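Local coordinates for protein ribose 5-phosphate isomerase (Trypanosoma cruzi, PDB 3M1P) that probably interconverts ribose 5-phosphate and ribulose 5-phosphate, as a type B ribose 5-phosphate isomerase that assembles from four copies of the chain, at residues I7-D10 with H11-A15; I21-V24 with K25-G28; V117-I120 with R121-I124; I123-T126 with F127-P131. The protein carries 1 engineered substitution. All coordinates share one frame; numbering follows the deposited sequence.

Contact 1. Residues I7-D10 with H11-A15; sequences IGTD and HPAFA
Asp10 O faces Phe14 N at 3.1 Å across the turn and accepts a hydrogen bond from the hydroxyl of its own neighbour, Thr9 OG1, at 3.0 Å. The hydroxyl comes in 23° off the carbonyl plane. It can do so because the Thr9 first torsion (chi1 76°) sets OG1 between the backbone N and the carbonyl carbon, within reach of the carbonyl of Asp10. Thr9 points toward the short helix 11-14, and its CB packs on Ala13 CB at 3.8 Å.

Asp10 also has its CG between N and carbonyl carbon (chi1 66°), and its carboxylate crosses the Pro12 ring at a slant. OD1 lies 3.3 Å from Pro12 CD, and no polar partner for this buried oxygen appears in the model. OD2 fares differently: a water donates to it at 3.2 Å and makes a weak, long bond to His11 NE2 as well. Pro12 CD touches both the carboxylate and one face of the imidazole, displaced toward the rim, so the three groups cluster.

Ala13 leans on Ala68 of strand 64-69, while Phe14 stacks with His17. His11 packs on Arg141 of the second subunit and lies about 3 Å, nearest atoms, from a bound phosphate ion, probably from the crystallisation liquor, though it may mark the pocket. With proline over one face, a weak water link to Asp10 and an anion beside it, the imidazole stands at a pocket where a sugar phosphate could plausibly bind.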
# COMPACT_ATOMS: atom_id res chain seq x y z
N ILE A 7 4.86 -16.70 -17.06
CA ILE A 7 4.44 -16.61 -15.67
C ILE A 7 5.23 -17.59 -14.80
O ILE A 7 5.31 -18.78 -15.12
CB ILE A 7 2.90 -16.84 -15.51
CG1 ILE A 7 2.11 -15.80 -16.30
CG2 ILE A 7 2.52 -16.83 -14.01
CD1 ILE A 7 0.67 -16.21 -16.66
N GLY A 8 5.80 -17.09 -13.71
CA GLY A 8 6.44 -17.96 -12.71
C GLY A 8 5.96 -17.65 -11.30
O GLY A 8 5.51 -16.54 -11.03
N THR A 9 6.04 -18.64 -10.42
CA THR A 9 5.73 -18.46 -8.99
C THR A 9 6.67 -19.30 -8.14
O THR A 9 7.41 -20.15 -8.67
CB THR A 9 4.24 -18.86 -8.63
OG1 THR A 9 4.11 -20.29 -8.59
CG2 THR A 9 3.24 -18.31 -9.60
N ASP A 10 6.67 -19.06 -6.83
CA ASP A 10 7.19 -20.05 -5.90
C ASP A 10 6.00 -20.77 -5.23
O ASP A 10 4.87 -20.67 -5.72
CB ASP A 10 8.20 -19.45 -4.90
CG ASP A 10 7.58 -18.44 -3.95
OD1 ASP A 10 6.41 -18.02 -4.15
OD2 ASP A 10 8.28 -18.07 -2.98
N HIS A 11 6.25 -21.48 -4.13
CA HIS A 11 5.22 -22.33 -3.52
C HIS A 11 3.96 -21.61 -3.00
O HIS A 11 2.87 -22.01 -3.39
CB HIS A 11 5.82 -23.25 -2.44
CG HIS A 11 6.91 -22.62 -1.63
ND1 HIS A 11 6.83 -22.47 -0.26
CD2 HIS A 11 8.08 -22.06 -2.01
CE1 HIS A 11 7.92 -21.86 0.17
NE2 HIS A 11 8.69 -21.60 -0.87
N PRO A 12 4.10 -20.56 -2.14
CA PRO A 12 2.88 -19.94 -1.63
C PRO A 12 2.00 -19.29 -2.71
O PRO A 12 0.77 -19.28 -2.57
CB PRO A 12 3.40 -18.87 -0.65
CG PRO A 12 4.80 -18.61 -1.05
CD PRO A 12 5.31 -19.90 -1.62
N ALA A 13 2.63 -18.78 -3.78
CA ALA A 13 1.91 -18.14 -4.89
C ALA A 13 1.36 -19.15 -5.90
O ALA A 13 0.61 -18.78 -6.81
CB ALA A 13 2.81 -17.14 -5.58
N PHE A 14 1.74 -20.42 -5.76
CA PHE A 14 1.18 -21.48 -6.61
C PHE A 14 -0.35 -21.54 -6.52
O PHE A 14 -1.03 -21.73 -7.53
CB PHE A 14 1.80 -22.86 -6.29
CG PHE A 14 1.11 -24.00 -6.99
CD1 PHE A 14 1.37 -24.27 -8.32
CD2 PHE A 14 0.16 -24.77 -6.32
CE1 PHE A 14 0.72 -25.31 -8.99
CE2 PHE A 14 -0.50 -25.81 -6.96
CZ PHE A 14 -0.21 -26.08 -8.30
N ALA A 15 -0.90 -21.35 -5.33
CA ALA A 15 -2.36 -21.34 -5.13
C ALA A 15 -3.11 -20.35 -6.05
O ALA A 15 -4.31 -20.49 -6.27
CB ALA A 15 -2.69 -21.06 -3.66
O HOH W 1 11.03 -19.76 -2.73

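Contact 2. Residues I21-V24 with K25-G28; sequences ILYV and KEAG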
# COMPACT_ATOMS: atom_id res chain seq x y z
N ILE A 21 -2.79 -16.54 -14.77
CA ILE A 21 -3.08 -16.90 -16.17
C ILE A 21 -4.31 -16.11 -16.66
O ILE A 21 -4.26 -15.45 -17.70
CB ILE A 21 -3.28 -18.44 -16.35
CG1 ILE A 21 -1.97 -19.18 -16.12
CG2 ILE A 21 -3.87 -18.76 -17.74
CD1 ILE A 21 -2.11 -20.69 -15.89
N LEU A 22 -5.38 -16.17 -15.88
CA LEU A 22 -6.59 -15.42 -16.16
C LEU A 22 -6.37 -13.90 -16.26
O LEU A 22 -6.85 -13.27 -17.19
CB LEU A 22 -7.69 -15.76 -15.14
CG LEU A 22 -9.04 -15.05 -15.31
CD1 LEU A 22 -9.68 -15.39 -16.66
CD2 LEU A 22 -10.01 -15.35 -14.15
N TYR A 23 -5.63 -13.32 -15.31
CA TYR A 23 -5.41 -11.85 -15.32
C TYR A 23 -4.67 -11.37 -16.57
O TYR A 23 -4.93 -10.27 -17.08
CB TYR A 23 -4.70 -11.35 -14.04
CG TYR A 23 -5.39 -11.75 -12.74
CD1 TYR A 23 -6.78 -11.93 -12.69
CD2 TYR A 23 -4.65 -11.93 -11.56
CE1 TYR A 23 -7.42 -12.29 -11.51
CE2 TYR A 23 -5.28 -12.29 -10.37
CZ TYR A 23 -6.67 -12.47 -10.36
OH TYR A 23 -7.32 -12.82 -9.20
N VAL A 24 -3.75 -12.19 -17.06
CA VAL A 24 -3.02 -11.90 -18.29
C VAL A 24 -3.98 -11.86 -19.48
O VAL A 24 -3.97 -10.92 -20.28
CB VAL A 24 -1.87 -12.92 -18.52
CG1 VAL A 24 -1.25 -12.74 -19.91
CG2 VAL A 24 -0.81 -12.77 -17.42
N LYS A 25 -4.84 -12.88 -19.58
CA LYS A 25 -5.88 -12.90 -20.61
C LYS A 25 -6.82 -11.70 -20.49
O LYS A 25 -7.23 -11.13 -21.50
CB LYS A 25 -6.68 -14.20 -20.54
CG LYS A 25 -5.89 -15.42 -20.96
CD LYS A 25 -6.69 -16.68 -20.76
CE LYS A 25 -5.94 -17.86 -21.35
NZ LYS A 25 -6.38 -19.11 -20.69
N GLU A 26 -7.13 -11.29 -19.26
CA GLU A 26 -8.05 -10.16 -19.05
C GLU A 26 -7.51 -8.84 -19.58
O GLU A 26 -8.29 -7.97 -19.97
CB GLU A 26 -8.43 -10.01 -17.58
CG GLU A 26 -9.27 -11.13 -17.02
CD GLU A 26 -9.93 -10.73 -15.72
OE1 GLU A 26 -9.66 -11.38 -14.68
OE2 GLU A 26 -10.71 -9.76 -15.74
N ALA A 27 -6.17 -8.69 -19.59
CA ALA A 27 -5.51 -7.52 -20.20
C ALA A 27 -5.85 -7.34 -21.68
O ALA A 27 -5.77 -6.22 -22.21
CB ALA A 27 -4.00 -7.61 -20.00
N GLY A 28 -6.21 -8.43 -22.35
CA GLY A 28 -6.55 -8.39 -23.77
C GLY A 28 -6.24 -9.71 -24.45
O GLY A 28 -5.36 -10.46 -24.00
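Tyr23 and Glu26 run side by side and point the same way, the carboxylate turned 57° from the plane of the phenol ring. Glu26 OE1 meets the ring at its edge, in plane, 3.5 Å from Tyr23 CD1, and so faces ring C-H groups instead of the pi cloud. The same oxygen rests 3.8 Å from Leu22 CG, whose side chain slants across that of the glutamate. The stronger polar tie of Glu26 is a salt bridge from OE2 to Arg121 on helix 117-129.

On another side of the helix Lys25 lies alongside Ile21. Its CG stands beside the backbone N (chi1 -69°) and the chain beyond is extended, which carries NZ back to within 3.9 Å of Ile21 CG2. Val24 turns inward, onto Ile7 of strand 3-9 and Ile124.

Beneath these side chains the helical ladder changes at its end: Ala27 N bonds to Tyr23 O and weakly to Val24 O, and Gly28 N reaches Lys25 O at 3.0 Å. Gly28 then leaves helical angles with a positive phi of 151°. The helix, followed by this glycine, lies in the connection between the parallel strands 3-9 and 31-35, a beta-alpha-beta crossover of a Rossmann-like alpha/beta fold.

Contact 3. Residues V117-I120 with R121-I124; sequences VEVI and REII
Residues 117-120 and 121-124 are consecutive turns of one regular helix, joined by four backbone bonds from each residue to the fourth before it. The bond from Arg121 N to Val117 O is short at 2.7 Å. Glu122 N to Glu118 O is longer, 3.2 Å, and arrives 41° above the carbonyl plane. That second carbonyl has another visitor: a water donates to Glu118 O at 2.7 Å and accepts from Arg121 NH1 at 3.0 Å, lying in the guanidinium plane at its edge. One oxygen thus serves the helix and, through the water, the arginine.

Glu118 and Arg121 lie alongside each other, their flat ends 22° from parallel. A bend at chi2 (-55°) folds the glutamate chain over so that OE1 touches the aliphatic Arg121 CD at 3.6 Å. OE1 stays 4.5 Å from Arg121 NE and well out of the guanidinium plane, so between the charged groups there is attraction at a distance but no salt bridge. The extended arginine spends NH2 on a salt bridge to Glu26.

The aliphatic contacts run along the helix. Val119 CG1, on the interface side, meets Ile123 CD1 at 3.9 Å, and Ile120 CG2, facing inward, meets Ile124 CD1 at 3.8 Å; in both pairs the branches slant over one another.

Ile120 and Ile123 press on Val110 of strand 107-111, Ile120 and Ile124 on Leu20 of helix 17-26. Glu122 bonds to His93 of the third subunit and Val119 packs on Thr114 of the fourth, which places this helix between the sheet, its neighbour helix and the tetramer interfaces.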
# COMPACT_ATOMS: atom_id res chain seq x y z
N VAL A 117 -5.40 -10.43 -4.17
CA VAL A 117 -5.54 -10.88 -5.57
C VAL A 117 -6.17 -9.84 -6.50
O VAL A 117 -5.78 -9.74 -7.65
CB VAL A 117 -6.26 -12.29 -5.75
CG1 VAL A 117 -5.51 -13.41 -5.02
CG2 VAL A 117 -7.71 -12.26 -5.30
N GLU A 118 -7.14 -9.07 -6.02
CA GLU A 118 -7.79 -8.08 -6.90
C GLU A 118 -6.87 -6.91 -7.26
O GLU A 118 -7.02 -6.32 -8.32
CB GLU A 118 -9.14 -7.59 -6.34
CG GLU A 118 -10.27 -8.66 -6.33
CD GLU A 118 -10.51 -9.28 -7.69
OE1 GLU A 118 -10.64 -8.52 -8.69
OE2 GLU A 118 -10.57 -10.52 -7.77
N VAL A 119 -5.93 -6.59 -6.37
CA VAL A 119 -4.90 -5.60 -6.67
C VAL A 119 -3.84 -6.21 -7.58
O VAL A 119 -3.34 -5.54 -8.48
CB VAL A 119 -4.29 -4.98 -5.39
CG1 VAL A 119 -3.16 -3.99 -5.70
CG2 VAL A 119 -5.39 -4.28 -4.58
N ILE A 120 -3.52 -7.49 -7.36
CA ILE A 120 -2.59 -8.20 -8.24
C ILE A 120 -3.17 -8.22 -9.65
O ILE A 120 -2.47 -7.93 -10.62
CB ILE A 120 -2.28 -9.64 -7.73
CG1 ILE A 120 -1.38 -9.57 -6.49
CG2 ILE A 120 -1.60 -10.48 -8.84
CD1 ILE A 120 -1.16 -10.92 -5.76
N ARG A 121 -4.47 -8.53 -9.74
CA ARG A 121 -5.20 -8.44 -11.00
C ARG A 121 -5.01 -7.08 -11.68
O ARG A 121 -4.62 -7.01 -12.85
CB ARG A 121 -6.69 -8.73 -10.77
CG ARG A 121 -7.50 -8.73 -12.08
CD ARG A 121 -8.98 -9.00 -11.85
NE ARG A 121 -9.73 -8.82 -13.09
CZ ARG A 121 -10.17 -7.64 -13.54
NH1 ARG A 121 -9.96 -6.54 -12.84
NH2 ARG A 121 -10.82 -7.57 -14.70
N GLU A 122 -5.25 -6.00 -10.93
CA GLU A 122 -5.12 -4.65 -11.41
C GLU A 122 -3.69 -4.34 -11.84
O GLU A 122 -3.46 -3.71 -12.88
CB GLU A 122 -5.56 -3.68 -10.31
CG GLU A 122 -5.64 -2.22 -10.74
CD GLU A 122 -5.97 -1.31 -9.57
OE1 GLU A 122 -5.16 -1.24 -8.63
OE2 GLU A 122 -7.04 -0.70 -9.59
N ILE A 123 -2.72 -4.78 -11.03
CA ILE A 123 -1.30 -4.62 -11.34
C ILE A 123 -0.95 -5.29 -12.69
O ILE A 123 -0.35 -4.66 -13.56
CB ILE A 123 -0.42 -5.17 -10.20
CG1 ILE A 123 -0.50 -4.26 -8.97
CG2 ILE A 123 1.06 -5.36 -10.64
CD1 ILE A 123 0.09 -4.90 -7.73
N ILE A 124 -1.34 -6.55 -12.86
CA ILE A 124 -0.99 -7.29 -14.07
C ILE A 124 -1.59 -6.63 -15.31
O ILE A 124 -0.89 -6.40 -16.29
CB ILE A 124 -1.35 -8.81 -13.96
CG1 ILE A 124 -0.36 -9.49 -13.02
CG2 ILE A 124 -1.33 -9.51 -15.35
CD1 ILE A 124 -0.78 -10.86 -12.56
O HOH W 2 -8.98 -5.69 -10.08

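Contact 4. Residues I123-T126 with F127-P131; sequences IIIT and FLQTP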
# COMPACT_ATOMS: atom_id res chain seq x y z
N ILE A 123 -2.72 -4.78 -11.03
CA ILE A 123 -1.30 -4.62 -11.34
C ILE A 123 -0.95 -5.29 -12.69
O ILE A 123 -0.35 -4.66 -13.56
CB ILE A 123 -0.42 -5.17 -10.20
CG1 ILE A 123 -0.50 -4.26 -8.97
CG2 ILE A 123 1.06 -5.36 -10.64
CD1 ILE A 123 0.09 -4.90 -7.73
N ILE A 124 -1.34 -6.55 -12.86
CA ILE A 124 -0.99 -7.29 -14.07
C ILE A 124 -1.59 -6.63 -15.31
O ILE A 124 -0.89 -6.40 -16.29
CB ILE A 124 -1.35 -8.81 -13.96
CG1 ILE A 124 -0.36 -9.49 -13.02
CG2 ILE A 124 -1.33 -9.51 -15.35
CD1 ILE A 124 -0.78 -10.86 -12.56
N ILE A 125 -2.87 -6.26 -15.24
CA ILE A 125 -3.55 -5.61 -16.35
C ILE A 125 -2.94 -4.26 -16.70
O ILE A 125 -2.66 -3.99 -17.87
CB ILE A 125 -5.09 -5.52 -16.08
CG1 ILE A 125 -5.73 -6.93 -16.15
CG2 ILE A 125 -5.77 -4.47 -17.02
CD1 ILE A 125 -7.09 -7.07 -15.43
N THR A 126 -2.72 -3.42 -15.69
CA THR A 126 -2.12 -2.12 -15.89
C THR A 126 -0.70 -2.21 -16.49
O THR A 126 -0.36 -1.47 -17.41
CB THR A 126 -2.07 -1.32 -14.56
OG1 THR A 126 -3.38 -1.31 -13.98
CG2 THR A 126 -1.59 0.10 -14.81
N PHE A 127 0.10 -3.12 -15.96
CA PHE A 127 1.44 -3.38 -16.46
C PHE A 127 1.42 -3.75 -17.95
O PHE A 127 2.16 -3.18 -18.74
CB PHE A 127 2.04 -4.53 -15.66
CG PHE A 127 3.49 -4.78 -15.95
CD1 PHE A 127 4.47 -4.02 -15.33
CD2 PHE A 127 3.87 -5.81 -16.83
CE1 PHE A 127 5.82 -4.28 -15.59
CE2 PHE A 127 5.21 -6.07 -17.09
CZ PHE A 127 6.19 -5.30 -16.47
N LEU A 128 0.55 -4.69 -18.32
CA LEU A 128 0.53 -5.19 -19.70
C LEU A 128 -0.02 -4.16 -20.68
O LEU A 128 0.48 -4.03 -21.79
CB LEU A 128 -0.24 -6.51 -19.80
CG LEU A 128 0.42 -7.69 -19.09
CD1 LEU A 128 -0.49 -8.90 -19.07
CD2 LEU A 128 1.78 -8.03 -19.73
N GLN A 129 -1.02 -3.39 -20.23
CA GLN A 129 -1.70 -2.40 -21.08
C GLN A 129 -1.01 -1.04 -21.21
O GLN A 129 -1.23 -0.33 -22.19
CB GLN A 129 -3.14 -2.18 -20.61
CG GLN A 129 -4.07 -3.38 -20.83
CD GLN A 129 -5.50 -3.11 -20.36
OE1 GLN A 129 -5.76 -2.07 -19.74
NE2 GLN A 129 -6.41 -4.04 -20.63
N THR A 130 -0.19 -0.66 -20.23
CA THR A 130 0.44 0.67 -20.21
C THR A 130 1.68 0.70 -21.10
O THR A 130 2.59 -0.09 -20.90
CB THR A 130 0.83 1.12 -18.77
OG1 THR A 130 -0.31 0.98 -17.90
CG2 THR A 130 1.30 2.55 -18.76
N PRO A 131 1.71 1.61 -22.10
CA PRO A 131 2.89 1.69 -22.98
C PRO A 131 4.07 2.39 -22.34
O PRO A 131 3.89 3.20 -21.42
CB PRO A 131 2.38 2.53 -24.16
CG PRO A 131 1.31 3.42 -23.57
CD PRO A 131 0.65 2.56 -22.49
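The helix runs on through 123-129 with regular bonds such as Phe127 N to Ile123 O at 2.9 Å, until Thr130 turns to a psi of 123° and leaves it. Thr126 O marks this exit. It accepts from Thr130 N at 2.9 Å and also from the Thr130 hydroxyl, where the modelled 2.5 Å to OG1 is so short that its exact length is doubtful. The Thr130 first torsion (chi1 -51°) puts OG1 beside its own backbone N, so the hydroxyl reaches the same carbonyl that the N-H already uses. The two threonine side chains run alongside each other, and Thr126 CG2 touches Thr130 OG1 at 3.5 Å. Thr126 turns its own hydroxyl the other way, to Glu122 O.

Ile125 and Gln129 also lie side by side. Gln129 is extended beyond CG, and its amide passes the methyl Ile125 CG2, which is 3.6 Å from CD and about as far from OE1 and NE2. NE2 then bonds to Ala27 O at the end of helix 17-26, so the isoleucine flanks an amide already held by its polar end. One residue back, Leu128 CD1 meets Ile124 CG2 at 3.9 Å, the two side chains pointing the same way toward Val24.

Phe127 brings CB to within 3.2 Å of Ile123 O and directs its ring to Val108 of strand 107-111 and to Ser99 and Arg100 of helix 93-101. Aliphatic and aromatic groups inward, a glutamine at the surface: this is the end of an amphipathic helix covering the parallel sheet of an alpha/beta fold.

Contacts 3 and 4 are successive turns of helix 117-129 and share Ile123 and Ile124; contact 2 lies on helix 17-26 beside them, its centre about 10 Å from each. The two helices are joined by charge near contact 3 (Glu26 with Arg121), and near contact 4 by the amide of Gln129 on Ala27 O, with Val24 and Ile124 packed between. Contact 4 is the most buried, its aliphatic packing joined by threonine and glutamine bonds; contacts 2 and 3 pair an inward aliphatic side with polar outer ones. Contact 1, a strand end leading into a short turn, touches contact 2 through Ile7 on Ile21 and Val24, and has a bound phosphate near His11.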